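Local coordinates for probable acetyltransferases (Chromobacterium violaceum, PDB 3PZJ), which probably transfers an acetyl group from acetyl-CoA to an acceptor, perhaps the N-terminal amine of a protein, as a member of the GNAT family, at residues Phe78-Trp81 with Leu82-Val86; Phe198-Leu201 with Asp202-Asp206. All coordinates share one frame; numbering follows the deposited sequence.

In the fold
Followed from the N terminus, the chain meets contact 1 first, within helix 75-87, and reaches contact 2 only at its end, where strand 191-201 runs into helix 202-206. Neither closes a long loop: each is local, and they lie in series without nesting or crossing. Contact 1 settles its helix against helix 46-58 and strands 92-98 and 106-114, in the N-terminal half of the mixed GNAT sheet. Contact 2 turns the chain off a strand of the C-terminal half, against helix 135-150 and the second subunit. The centres of contacts 1 and 2 lie about 30 Å apart on opposite sides of the chain's centre, and the two do not touch.

Contact 1. Residues Phe78-Trp81 with Leu82-Val86; sequences FITW and LALTV. With NA (sodium ion), chain C.
Trp81 O is gripped twice by Thr85: the hydroxyl OG1 donates to it at 2.8 Å, and the backbone N of the same residue adds the ordinary helical bond at 2.9 Å. The two donors come from opposite faces of the carbonyl plane, OG1 standing 38° out of it. With Thr85 OG1 beside its own backbone N (chi1 -60°), the hydroxyl folds back along the helix to reach that carbonyl. Thr85 OG1 also lies over one face of the Trp81 indole, offset toward the rim and 3.3 Å from Trp81 CE2. This is the i to i+4 spacing of an alpha helix, here helix 75-87 of the GNAT domain, and Phe78 and Leu82 repeat it three residues earlier. Leu82 CG sits over the Phe78 ring face, 4.3 Å from the centroid, as a CH-pi contact, while Leu82 CD1 reaches Phe78 CE2 at 3.6 Å. The other branch, Leu82 CD2, meets Trp81 CZ3 at 3.7 Å, so the leucine's two branches each touch a different aromatic ring. Phe72 packs edge-to-face on Phe78, and Leu93 covers Leu82 from strand 92-98. Near the helix end, Val86 O binds the sodium ion at 2.2 Å, alongside two waters and the carbonyl oxygens of Gln88 and Thr91.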
loop_
_atom_site.group_PDB
_atom_site.type_symbol
_atom_site.label_atom_id
_atom_site.label_comp_id
_atom_site.label_asym_id
_atom_site.label_seq_id
_atom_site.Cartn_x
_atom_site.Cartn_y
_atom_site.Cartn_z
ATOM N N PHE A 78 7.451 23.347 -8.237
ATOM C CA PHE A 78 6.241 22.612 -8.570
ATOM C C PHE A 78 6.440 21.668 -9.762
ATOM O O PHE A 78 5.994 20.531 -9.748
ATOM C CB PHE A 78 5.055 23.519 -8.761
ATOM C CG PHE A 78 3.834 22.815 -9.162
ATOM C CD1 PHE A 78 3.143 22.055 -8.260
ATOM C CD2 PHE A 78 3.364 22.903 -10.468
ATOM C CE1 PHE A 78 2.006 21.346 -8.642
ATOM C CE2 PHE A 78 2.256 22.213 -10.857
ATOM C CZ PHE A 78 1.534 21.449 -9.888
ATOM N N ILE A 79 7.191 22.115 -10.735
ATOM C CA ILE A 79 7.521 21.299 -11.876
ATOM C C ILE A 79 8.403 20.160 -11.440
ATOM O O ILE A 79 8.211 19.021 -11.857
ATOM C CB ILE A 79 8.163 22.147 -12.942
ATOM C CG1 ILE A 79 7.062 22.992 -13.590
ATOM C CG2 ILE A 79 8.860 21.311 -14.011
ATOM C CD1 ILE A 79 7.556 23.902 -14.565
ATOM N N THR A 80 9.303 20.430 -10.524
ATOM C CA THR A 80 10.187 19.396 -10.006
ATOM C C THR A 80 9.369 18.287 -9.301
ATOM O O THR A 80 9.500 17.106 -9.646
ATOM C CB THR A 80 11.251 19.932 -9.046
ATOM O OG1 THR A 80 12.127 20.849 -9.733
ATOM C CG2 THR A 80 12.092 18.789 -8.500
ATOM N N TRP A 81 8.469 18.701 -8.404
ATOM C CA TRP A 81 7.517 17.783 -7.723
ATOM C C TRP A 81 6.711 16.973 -8.708
ATOM O O TRP A 81 6.568 15.744 -8.566
ATOM C CB TRP A 81 6.596 18.555 -6.722
ATOM C CG TRP A 81 5.632 17.661 -6.118
ATOM C CD1 TRP A 81 5.839 16.756 -5.110
ATOM C CD2 TRP A 81 4.311 17.501 -6.530
ATOM N NE1 TRP A 81 4.672 16.078 -4.849
ATOM C CE2 TRP A 81 3.736 16.489 -5.732
ATOM C CE3 TRP A 81 3.542 18.100 -7.527
ATOM C CZ2 TRP A 81 2.417 16.116 -5.853
ATOM C CZ3 TRP A 81 2.226 17.697 -7.672
ATOM C CH2 TRP A 81 1.679 16.707 -6.826
ATOM N N LEU A 82 6.177 17.616 -9.752
ATOM C CA LEU A 82 5.331 16.935 -10.706
ATOM C C LEU A 82 6.079 15.902 -11.396
ATOM O O LEU A 82 5.612 14.773 -11.486
ATOM C CB LEU A 82 4.790 17.846 -11.860
ATOM C CG LEU A 82 3.460 18.537 -11.699
ATOM C CD1 LEU A 82 3.236 19.387 -12.914
ATOM C CD2 LEU A 82 2.227 17.581 -11.413
ATOM N N ALA A 83 7.255 16.285 -11.909
ATOM C CA ALA A 83 8.120 15.394 -12.650
ATOM C C ALA A 83 8.525 14.196 -11.834
ATOM O O ALA A 83 8.413 13.120 -12.348
ATOM C CB ALA A 83 9.354 16.126 -13.140
ATOM N N LEU A 84 9.004 14.359 -10.598
ATOM C CA LEU A 84 9.350 13.219 -9.735
ATOM C C LEU A 84 8.111 12.369 -9.355
ATOM O O LEU A 84 8.207 11.126 -9.190
ATOM C CB LEU A 84 10.054 13.691 -8.454
ATOM C CG LEU A 84 11.373 14.433 -8.622
ATOM C CD1 LEU A 84 11.946 14.977 -7.317
ATOM C CD2 LEU A 84 12.376 13.494 -9.315
ATOM N N THR A 85 6.940 12.987 -9.222
ATOM C CA THR A 85 5.735 12.165 -8.943
ATOM C C THR A 85 5.363 11.241 -10.155
ATOM O O THR A 85 5.125 10.029 -10.003
ATOM C CB THR A 85 4.539 13.062 -8.577
ATOM O OG1 THR A 85 4.863 13.835 -7.415
ATOM C CG2 THR A 85 3.293 12.278 -8.302
ATOM N N VAL A 86 5.316 11.826 -11.344
ATOM C CA VAL A 86 4.979 11.086 -12.554
ATOM C C VAL A 86 6.068 10.121 -13.014
ATOM O O VAL A 86 5.793 9.099 -13.666
ATOM C CB VAL A 86 4.658 12.108 -13.683
ATOM C CG1 VAL A 86 4.557 11.422 -14.998
ATOM C CG2 VAL A 86 3.321 12.777 -13.328
HETATM NA NA NA C . 4.540 7.321 -13.940
HETATM O O HOH W 1 3.379 8.072 -15.942
HETATM O O HOH W 2 5.701 5.914 -15.388
#

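Contact 2. Residues Phe198-Leu201 with Asp202-Asp206; sequences FSML and DGEWD
Leu201 and Glu204 cross at an angle, and the glutamate reaches back over the strand end to accept a hydrogen bond from Leu201 N through Glu204 OE1 at 3.0 Å. The N-H points almost straight at the oxygen (169°) but meets it from above the carboxylate plane, 44° out of it. Glu204 CG lies beside its own backbone N (chi1 -74°), and the chain beyond is extended, which carries the carboxylate across to the backbone N of Leu201. Glu204 OE1 also lies 3.7 Å from Leu201 CG. Glu204 OE2 forms a salt bridge with Arg183 of the second subunit, so one carboxylate bonds to the strand end within its own chain and to an arginine of the other subunit. Leu201 is the N-cap residue of helix 202-206: its carbonyl O accepts from Trp205 N at 3.1 Å and only weakly from Glu204 N, beginning the helix directly where strand 191-201 of the GNAT sheet ends. Met200, present as selenomethionine, runs antiparallel alongside Glu204, with Met200 CE 3.7 Å from Glu204 CB. The bent side chain brings Met200 SE to the edge of the Trp205 indole, 3.6 Å from Trp205 CE3, a Met-aromatic contact. The Trp205 ring stacks on Phe149 of helix 135-150, which Met200 also touches.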
loop_
_atom_site.group_PDB
_atom_site.type_symbol
_atom_site.label_atom_id
_atom_site.label_comp_id
_atom_site.label_asym_id
_atom_site.label_seq_id
_atom_site.Cartn_x
_atom_site.Cartn_y
_atom_site.Cartn_z
ATOM N N PHE A 198 -11.151 4.233 1.487
ATOM C CA PHE A 198 -12.388 3.969 0.846
ATOM C C PHE A 198 -12.115 3.132 -0.418
ATOM O O PHE A 198 -11.050 3.236 -0.965
ATOM C CB PHE A 198 -13.054 5.242 0.374
ATOM C CG PHE A 198 -13.344 6.242 1.452
ATOM C CD1 PHE A 198 -14.621 6.333 2.013
ATOM C CD2 PHE A 198 -12.389 7.172 1.841
ATOM C CE1 PHE A 198 -14.898 7.295 2.992
ATOM C CE2 PHE A 198 -12.673 8.110 2.802
ATOM C CZ PHE A 198 -13.914 8.141 3.411
ATOM N N SER A 199 -13.104 2.404 -0.927
ATOM C CA SER A 199 -12.928 1.645 -2.141
ATOM C C SER A 199 -14.184 1.441 -2.920
ATOM O O SER A 199 -15.292 1.496 -2.378
ATOM C CB SER A 199 -12.297 0.271 -1.863
ATOM O OG SER A 199 -13.259 -0.616 -1.322
HETATM N N MSE A 200 -13.992 1.189 -4.214
HETATM C CA MSE A 200 -15.058 0.837 -5.141
HETATM C C MSE A 200 -14.628 -0.397 -5.933
HETATM O O MSE A 200 -13.617 -0.381 -6.635
HETATM C CB MSE A 200 -15.355 2.000 -6.088
HETATM C CG MSE A 200 -15.687 1.572 -7.509
HETATM SE SE MSE A 200 -17.247 2.498 -8.227
HETATM C CE MSE A 200 -18.520 2.092 -6.806
ATOM N N LEU A 201 -15.405 -1.466 -5.805
ATOM C CA LEU A 201 -15.094 -2.734 -6.370
ATOM C C LEU A 201 -15.698 -2.818 -7.747
ATOM O O LEU A 201 -16.672 -2.103 -8.071
ATOM C CB LEU A 201 -15.683 -3.825 -5.515
ATOM C CG LEU A 201 -15.277 -3.937 -4.054
ATOM C CD1 LEU A 201 -15.716 -5.268 -3.487
ATOM C CD2 LEU A 201 -13.724 -3.814 -3.933
ATOM N N ASP A 202 -15.173 -3.736 -8.552
ATOM C CA ASP A 202 -15.666 -3.898 -9.894
ATOM C C ASP A 202 -17.166 -4.222 -9.905
ATOM O O ASP A 202 -17.889 -3.742 -10.756
ATOM C CB ASP A 202 -14.838 -4.895 -10.733
ATOM C CG ASP A 202 -14.635 -6.276 -10.121
ATOM O OD1 ASP A 202 -15.062 -6.537 -9.006
ATOM O OD2 ASP A 202 -13.987 -7.130 -10.811
ATOM N N GLY A 203 -17.619 -5.071 -9.013
ATOM C CA GLY A 203 -19.031 -5.401 -8.980
ATOM C C GLY A 203 -19.917 -4.263 -8.548
ATOM O O GLY A 203 -21.088 -4.232 -8.941
ATOM N N GLU A 204 -19.377 -3.321 -7.803
ATOM C CA GLU A 204 -20.147 -2.150 -7.380
ATOM C C GLU A 204 -20.311 -1.174 -8.516
ATOM O O GLU A 204 -21.392 -0.573 -8.684
ATOM C CB GLU A 204 -19.468 -1.467 -6.184
ATOM C CG GLU A 204 -19.666 -2.255 -4.976
ATOM C CD GLU A 204 -18.717 -1.906 -3.834
ATOM O OE1 GLU A 204 -17.719 -1.115 -3.925
ATOM O OE2 GLU A 204 -19.015 -2.471 -2.802
ATOM N N TRP A 205 -19.266 -1.096 -9.331
ATOM C CA TRP A 205 -19.213 -0.229 -10.483
ATOM C C TRP A 205 -20.296 -0.688 -11.419
ATOM O O TRP A 205 -21.056 0.129 -11.888
ATOM C CB TRP A 205 -17.850 -0.286 -11.180
ATOM C CG TRP A 205 -17.803 0.456 -12.453
ATOM C CD1 TRP A 205 -17.740 -0.056 -13.691
ATOM C CD2 TRP A 205 -17.862 1.902 -12.609
ATOM N NE1 TRP A 205 -17.759 0.964 -14.626
ATOM C CE2 TRP A 205 -17.819 2.170 -13.981
ATOM C CE3 TRP A 205 -17.971 2.974 -11.715
ATOM C CZ2 TRP A 205 -17.867 3.474 -14.494
ATOM C CZ3 TRP A 205 -18.036 4.280 -12.233
ATOM C CH2 TRP A 205 -17.956 4.502 -13.598
ATOM N N ASP A 206 -20.365 -1.995 -11.665
ATOM C CA ASP A 206 -21.464 -2.544 -12.500
ATOM C C ASP A 206 -22.849 -2.064 -12.101
ATOM O O ASP A 206 -23.646 -1.693 -12.977
ATOM C CB ASP A 206 -21.423 -4.057 -12.498
ATOM C CG ASP A 206 -20.211 -4.608 -13.246
ATOM O OD1 ASP A 206 -19.617 -3.884 -14.097
ATOM O OD2 ASP A 206 -19.829 -5.766 -12.961
#